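Local coordinates for protein phosphoserine aminotransferase (Bacillus alcalophilus, PDB 1W23) that catalyses the reversible, pyridoxal-phosphate-dependent transfer of an amino group between phosphoserine and 2-oxoglutarate in the second step of serine biosynthesis, at residues F5-G10 against Q319-L324; N95-G100 against A143-T148; G188-G193 against V205-K210. All blocks are in the same frame, centred on the assembly; numbering follows the deposited sequence.

Contact 1: F5-G10 against Q319-L324; sequences FNFNAG and QGFVGL
A two-stranded parallel sheet, 5-6 beside 321-322, brings the N-terminal end of this class-V aminotransferase against the chain that leaves helix 306-318, and three phenylalanines fill the side of it that faces helix 343-359. Phe5 and Phe321 are bridge partners whose rings cross obliquely, the planes 31° apart. Phe5 CD1 lies over the centre of one face of the Phe321 ring, 3.6 Å from Phe321 CZ. Phe7 runs alongside Phe321 and meets it differently: Phe7 CE1 comes to the rim of the Phe321 ring, in its plane, 3.7 Å from Phe321 CD2. Phe321 thus has one face and one edge occupied, which suits a broad flat side chain. Leu324 CD2 packs beside Phe7 CB and CG, extending the apolar layer.

The backbone ladder fixes these positions. Val322 N gives a bond to Phe5 O of 2.9 Å, nearly along the C=O axis, and Phe7 N reaches Val322 O in the carbonyl plane, though the N-H···O angle is more bent, 138°. Gly320 closes helix 306-318 in a Schellman motif with positive phi, then accepts from Phe5 N. Gly323 also has positive phi, and a CB there would clash with Asn8 OD1 and Phe7 C.

On the other face, Val322 CG1 lies against the Asn8 amide, whose ND2 donates to Glu38 O of the second subunit. Asn6, CG anti to its backbone N (chi1 -174°), forms an Asx turn: its OD1 accepts from Asn8 N at 3.0 Å.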
# COMPACT_ATOMS: atom_id res chain seq x y z
N PHE A 5 -18.02 18.63 8.92
CA PHE A 5 -16.74 19.05 9.51
C PHE A 5 -15.93 17.78 9.77
O PHE A 5 -16.30 16.95 10.59
CB PHE A 5 -16.97 19.82 10.81
CG PHE A 5 -17.96 20.95 10.65
CD1 PHE A 5 -19.25 20.86 11.15
CD2 PHE A 5 -17.58 22.11 9.98
CE1 PHE A 5 -20.18 21.86 11.03
CE2 PHE A 5 -18.50 23.14 9.85
CZ PHE A 5 -19.78 22.99 10.37
N ASN A 6 -14.82 17.63 9.06
CA ASN A 6 -14.06 16.38 9.06
C ASN A 6 -12.90 16.40 10.05
O ASN A 6 -11.80 16.89 9.75
CB ASN A 6 -13.55 16.07 7.66
CG ASN A 6 -12.88 14.70 7.59
OD1 ASN A 6 -12.80 14.01 8.59
ND2 ASN A 6 -12.39 14.37 6.39
N PHE A 7 -13.15 15.85 11.23
CA PHE A 7 -12.17 15.68 12.31
C PHE A 7 -11.69 14.24 12.41
O PHE A 7 -11.19 13.81 13.46
CB PHE A 7 -12.77 16.15 13.64
CG PHE A 7 -12.93 17.64 13.76
CD1 PHE A 7 -14.11 18.28 13.45
CD2 PHE A 7 -11.88 18.45 14.19
CE1 PHE A 7 -14.25 19.65 13.58
CE2 PHE A 7 -12.02 19.81 14.34
CZ PHE A 7 -13.20 20.42 14.02
N ASN A 8 -11.73 13.50 11.31
CA ASN A 8 -11.24 12.12 11.32
C ASN A 8 -9.76 12.04 11.69
O ASN A 8 -8.93 12.88 11.30
CB ASN A 8 -11.45 11.49 9.92
CG ASN A 8 -12.83 10.93 9.74
OD1 ASN A 8 -13.48 10.51 10.71
ND2 ASN A 8 -13.29 10.87 8.50
N ALA A 9 -9.44 10.97 12.44
CA ALA A 9 -8.12 10.77 13.02
C ALA A 9 -7.12 10.06 12.11
O ALA A 9 -5.97 9.98 12.48
CB ALA A 9 -8.24 10.00 14.34
N GLY A 10 -7.57 9.50 11.00
CA GLY A 10 -6.65 8.80 10.12
C GLY A 10 -7.33 7.66 9.41
O GLY A 10 -7.87 6.73 10.11
N GLN A 319 -25.03 17.45 14.03
CA GLN A 319 -24.64 18.71 13.48
C GLN A 319 -23.59 18.62 12.37
O GLN A 319 -23.18 19.62 11.85
CB GLN A 319 -24.17 19.65 14.60
CG GLN A 319 -25.27 20.05 15.55
CD GLN A 319 -26.25 21.01 14.85
OE1 GLN A 319 -25.81 22.04 14.29
NE2 GLN A 319 -27.54 20.67 14.88
N GLY A 320 -23.20 17.40 11.96
CA GLY A 320 -22.31 17.23 10.80
C GLY A 320 -20.88 17.06 11.12
O GLY A 320 -20.08 16.93 10.19
N PHE A 321 -20.52 16.94 12.41
CA PHE A 321 -19.13 16.68 12.79
C PHE A 321 -18.82 15.17 12.65
O PHE A 321 -19.59 14.32 13.10
CB PHE A 321 -18.87 17.10 14.25
CG PHE A 321 -18.99 18.59 14.43
CD1 PHE A 321 -20.20 19.23 14.60
CD2 PHE A 321 -17.84 19.38 14.43
CE1 PHE A 321 -20.28 20.59 14.72
CE2 PHE A 321 -17.92 20.74 14.52
CZ PHE A 321 -19.15 21.35 14.67
N VAL A 322 -17.69 14.89 12.02
CA VAL A 322 -17.25 13.50 11.74
C VAL A 322 -15.97 13.24 12.49
O VAL A 322 -15.02 14.02 12.43
CB VAL A 322 -17.03 13.33 10.20
CG1 VAL A 322 -16.52 11.95 9.90
CG2 VAL A 322 -18.34 13.57 9.46
N GLY A 323 -15.91 12.11 13.18
CA GLY A 323 -14.68 11.62 13.76
C GLY A 323 -14.32 11.99 15.16
O GLY A 323 -13.22 11.68 15.60
N LEU A 324 -15.22 12.67 15.88
CA LEU A 324 -14.86 13.18 17.21
C LEU A 324 -14.86 12.14 18.31
O LEU A 324 -14.38 12.44 19.40
CB LEU A 324 -15.83 14.30 17.60
CG LEU A 324 -15.70 15.59 16.84
CD1 LEU A 324 -16.78 16.59 17.29
CD2 LEU A 324 -14.35 16.25 17.01
O HOH W 1 -11.72 9.79 13.91

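Contact 2: N95-G100 against A143-T148; sequences NYVLTG and AYLHIT
Asn95 opens the pairing of two neighbouring parallel strands in the large mixed sheet of the cofactor-binding domain. Its N donates to Tyr144 O, and its O accepts from His146 N at 2.8 Å, almost along the C=O axis. The amide lies beside Leu145 CD1; its OD1 bonds to His117 ND1 and its ND2 to Asp142 OD2 and Gln137 O, so an amide suits the place.

Tyr96 projects to the other face, in an aromatic cluster with Tyr144 and His146. With CG beside the backbone N (chi1 -77°), Tyr96 CE2 sits above one face of the imidazole, offset toward its rim and 3.4 Å from His146 CG, while His146 CB makes a CH-pi contact with the Tyr96 ring. The Tyr144 ring stands at 83° to that of Tyr96, and Tyr144 OH donates to Tyr96 OH at 2.7 Å. An alanine at Tyr96 would remove this acceptor and the ring, and would probably loosen His146 and Tyr144.

Val97 N continues the ladder to His146 O at 2.9 Å, nearly straight, and its CG2 packs on Ile147 CG2. Beyond it the strands part, and two waters bridge them from Val97 O. One meets His146 ND1 and Thr148 OG1, which also bonds to Ser103 OG; the other donates to Thr99 OG1, itself bonded to Asn151 OD1, and accepts from Thr148 N at 3.0 Å.

With NE2 bonded to Tyr191 OH and ND1 to water, His146 has both nitrogens engaged, which probably restrains its ring and couples its protonation to those partners, close to the PLP-binding Asp172.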
# COMPACT_ATOMS: atom_id res chain seq x y z
N ASN A 95 15.82 0.66 22.66
CA ASN A 95 15.44 1.48 23.81
C ASN A 95 14.29 2.41 23.43
O ASN A 95 14.42 3.11 22.41
CB ASN A 95 16.66 2.28 24.30
CG ASN A 95 16.55 2.76 25.72
OD1 ASN A 95 15.53 2.50 26.39
ND2 ASN A 95 17.59 3.46 26.22
N TYR A 96 13.20 2.39 24.16
CA TYR A 96 11.94 3.08 23.80
C TYR A 96 11.55 4.06 24.88
O TYR A 96 11.62 3.76 26.07
CB TYR A 96 10.77 2.01 23.66
CG TYR A 96 10.94 1.30 22.31
CD1 TYR A 96 11.91 0.31 22.17
CD2 TYR A 96 10.20 1.62 21.18
CE1 TYR A 96 12.11 -0.35 20.98
CE2 TYR A 96 10.40 0.99 19.94
CZ TYR A 96 11.34 0.01 19.84
OH TYR A 96 11.63 -0.61 18.65
N VAL A 97 11.03 5.21 24.46
CA VAL A 97 10.37 6.16 25.33
C VAL A 97 8.87 5.97 25.14
O VAL A 97 8.35 6.14 24.02
CB VAL A 97 10.77 7.61 25.08
CG1 VAL A 97 10.07 8.58 26.05
CG2 VAL A 97 12.28 7.82 25.16
N LEU A 98 8.16 5.60 26.20
CA LEU A 98 6.74 5.34 26.11
C LEU A 98 5.91 6.59 26.45
O LEU A 98 5.94 7.06 27.60
CB LEU A 98 6.31 4.22 27.04
CG LEU A 98 6.98 2.84 26.76
CD1 LEU A 98 6.43 1.79 27.73
CD2 LEU A 98 6.76 2.40 25.31
N THR A 99 5.20 7.13 25.44
CA THR A 99 4.36 8.29 25.63
C THR A 99 2.93 8.06 25.16
O THR A 99 2.11 8.98 25.16
CB THR A 99 4.94 9.56 25.01
OG1 THR A 99 5.42 9.29 23.66
CG2 THR A 99 6.14 10.08 25.80
N GLY A 100 2.57 6.84 24.77
CA GLY A 100 1.21 6.48 24.45
C GLY A 100 1.12 5.06 23.96
O GLY A 100 2.06 4.27 24.06
N ALA A 143 20.93 0.04 20.47
CA ALA A 143 20.93 0.07 19.00
C ALA A 143 20.35 1.40 18.50
O ALA A 143 20.71 1.91 17.41
CB ALA A 143 20.13 -1.09 18.44
N TYR A 144 19.42 1.97 19.24
CA TYR A 144 18.69 3.19 18.91
C TYR A 144 17.90 3.57 20.12
O TYR A 144 17.67 2.77 21.04
CB TYR A 144 17.80 2.95 17.70
CG TYR A 144 16.80 1.84 17.78
CD1 TYR A 144 17.10 0.61 17.16
CD2 TYR A 144 15.60 1.95 18.47
CE1 TYR A 144 16.22 -0.45 17.23
CE2 TYR A 144 14.73 0.89 18.54
CZ TYR A 144 15.01 -0.30 17.92
OH TYR A 144 14.16 -1.38 17.97
N LEU A 145 17.39 4.82 20.10
CA LEU A 145 16.39 5.32 21.04
C LEU A 145 15.18 5.72 20.22
O LEU A 145 15.34 6.55 19.31
CB LEU A 145 16.90 6.53 21.82
CG LEU A 145 15.91 7.08 22.86
CD1 LEU A 145 15.69 6.08 23.98
CD2 LEU A 145 16.39 8.42 23.36
N HIS A 146 14.03 5.11 20.49
CA HIS A 146 12.80 5.33 19.71
C HIS A 146 11.82 6.15 20.49
O HIS A 146 11.54 5.85 21.66
CB HIS A 146 12.20 3.96 19.35
CG HIS A 146 10.96 4.06 18.51
ND1 HIS A 146 9.69 4.41 19.02
CD2 HIS A 146 10.77 3.80 17.19
CE1 HIS A 146 8.81 4.35 18.01
NE2 HIS A 146 9.45 4.00 16.88
N ILE A 147 11.27 7.19 19.84
CA ILE A 147 10.24 8.04 20.39
C ILE A 147 9.06 8.09 19.44
O ILE A 147 9.16 7.76 18.25
CB ILE A 147 10.76 9.47 20.65
CG1 ILE A 147 11.09 10.24 19.37
CG2 ILE A 147 11.96 9.44 21.61
CD1 ILE A 147 11.44 11.69 19.58
N THR A 148 7.92 8.57 19.98
CA THR A 148 6.70 8.81 19.22
C THR A 148 6.42 10.31 19.35
O THR A 148 6.11 10.79 20.47
CB THR A 148 5.53 8.00 19.77
OG1 THR A 148 5.94 6.63 19.95
CG2 THR A 148 4.33 8.12 18.85
O HOH W 2 8.21 5.32 21.24
O HOH W 3 7.99 8.75 22.96

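Contact 3: G188-G193 against V205-K210; sequences GMIYAG and VVIVKK
This is an antiparallel strand pairing in a beta hairpin, buried in the large mixed sheet beside the cofactor site. Five backbone bonds zip the strands together. Ile190 and Ile207 form a hydrogen-bonded pair, with Ile207 N 2.8 Å from Ile190 O; Ala192 and Val205 form another, and at the far end Lys209 N gives a nearly straight bond of 3.0 Å to Gly188 O.

Between them lie the non-hydrogen-bonded pairs Met189-Val208 and Tyr191-Val206, whose side chains share a face that helix 75-87 covers over Met189, Tyr191 and Val206 and helix 226-231 at Val208. Met189, CG anti to the backbone N (chi1 -178°), crosses the Val206 side chain obliquely, with Met189 SD 3.9 Å from Val206 CG1, while its CG runs alongside Val208 CG1. A long, unbranched methionine thus touches two valines.

In the seven-stranded sheet of fold-type I PLP enzymes, strand 204-209 is the one antiparallel strand, set between 67-72 and 189-193. Beta-branched Val205, Val206, Ile207 and Val208 suit its extended backbone.

Tyr191 CB packs 4.1 Å from Val206 CG2; the crowded first torsion (chi1 60°) then carries the ring away from strand 204-209, toward Asp172, with its OH paired to His146.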
# COMPACT_ATOMS: atom_id res chain seq x y z
N GLY A 188 18.38 9.64 13.24
CA GLY A 188 18.83 8.65 12.30
C GLY A 188 17.78 8.18 11.32
O GLY A 188 18.08 7.82 10.18
N MET A 189 16.52 8.18 11.80
CA MET A 189 15.40 7.76 10.95
C MET A 189 14.13 8.39 11.48
O MET A 189 13.91 8.43 12.72
CB MET A 189 15.33 6.24 10.92
CG MET A 189 14.23 5.72 10.02
SD MET A 189 14.22 3.93 9.87
CE MET A 189 12.55 3.69 10.51
N ILE A 190 13.27 8.81 10.59
CA ILE A 190 11.90 9.28 10.85
C ILE A 190 10.96 8.50 9.97
O ILE A 190 11.27 8.28 8.79
CB ILE A 190 11.80 10.78 10.50
CG1 ILE A 190 12.66 11.63 11.42
CG2 ILE A 190 10.37 11.20 10.41
CD1 ILE A 190 12.89 13.00 10.90
N TYR A 191 9.83 8.03 10.50
CA TYR A 191 8.85 7.39 9.64
C TYR A 191 7.46 7.90 9.98
O TYR A 191 7.15 8.36 11.09
CB TYR A 191 8.90 5.88 9.74
CG TYR A 191 8.64 5.28 11.07
CD1 TYR A 191 7.41 4.76 11.44
CD2 TYR A 191 9.66 5.15 12.04
CE1 TYR A 191 7.15 4.18 12.67
CE2 TYR A 191 9.42 4.55 13.27
CZ TYR A 191 8.16 4.08 13.59
OH TYR A 191 7.90 3.44 14.79
N ALA A 192 6.56 7.79 8.98
CA ALA A 192 5.20 8.27 9.14
C ALA A 192 4.31 7.64 8.07
O ALA A 192 4.59 7.77 6.88
CB ALA A 192 5.12 9.79 8.88
N GLY A 193 3.22 6.99 8.49
CA GLY A 193 2.15 6.71 7.52
C GLY A 193 1.67 8.01 6.94
O GLY A 193 1.56 9.02 7.65
N VAL A 205 6.19 7.19 4.55
CA VAL A 205 7.42 7.94 4.29
C VAL A 205 8.46 7.58 5.34
O VAL A 205 8.18 7.59 6.54
CB VAL A 205 7.14 9.46 4.31
CG1 VAL A 205 8.42 10.26 4.23
CG2 VAL A 205 6.16 9.82 3.21
N VAL A 206 9.65 7.18 4.89
CA VAL A 206 10.74 6.87 5.76
C VAL A 206 11.95 7.73 5.32
O VAL A 206 12.41 7.59 4.20
CB VAL A 206 11.10 5.38 5.74
CG1 VAL A 206 12.19 5.05 6.75
CG2 VAL A 206 9.85 4.52 6.01
N ILE A 207 12.40 8.61 6.24
CA ILE A 207 13.57 9.46 5.99
C ILE A 207 14.72 8.87 6.77
O ILE A 207 14.62 8.75 7.98
CB ILE A 207 13.27 10.92 6.39
CG1 ILE A 207 12.07 11.52 5.67
CG2 ILE A 207 14.52 11.75 6.20
CD1 ILE A 207 11.45 12.71 6.37
N VAL A 208 15.77 8.45 6.07
CA VAL A 208 16.81 7.64 6.66
C VAL A 208 18.19 8.24 6.40
O VAL A 208 18.50 8.68 5.29
CB VAL A 208 16.91 6.20 6.04
CG1 VAL A 208 15.65 5.42 6.28
CG2 VAL A 208 17.20 6.19 4.54
N LYS A 209 19.02 8.27 7.42
CA LYS A 209 20.43 8.63 7.25
C LYS A 209 21.07 7.47 6.50
O LYS A 209 21.10 6.34 6.98
CB LYS A 209 21.08 8.88 8.61
CG LYS A 209 22.46 9.51 8.49
CD LYS A 209 22.91 10.01 9.88
CE LYS A 209 24.32 10.64 9.83
NZ LYS A 209 24.10 12.11 9.66
N LYS A 210 21.55 7.72 5.26
CA LYS A 210 21.88 6.64 4.35
C LYS A 210 22.89 5.68 4.94
O LYS A 210 22.72 4.46 4.81
CB LYS A 210 22.43 7.23 3.04
CG LYS A 210 21.45 8.13 2.36
CD LYS A 210 21.95 8.57 1.00
CE LYS A 210 21.89 10.03 0.58
NZ LYS A 210 22.26 10.03 -0.89

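How the contacts relate
From the N terminus, the chain first passes through 5-10, whose partner arrives only at 319-324, so contact 1 closes a loop of about 300 residues. Both other contacts nest within it and follow in series: 95-100 pairs with 143-148 before the hairpin of 188-193 and 205-210 begins. Contacts 2 and 3 belong to one mixed sheet, separated by strand 169-172, and their centres lie 15 Å apart; they touch through a probable His146-Tyr191 hydrogen bond. Contact 1 lies on the opposite side of the chain's centre, centre to centre about 30 Å from contact 2 and 29 Å from contact 3, where it joins the N-terminal segment to the C-terminal helices and meets the second subunit.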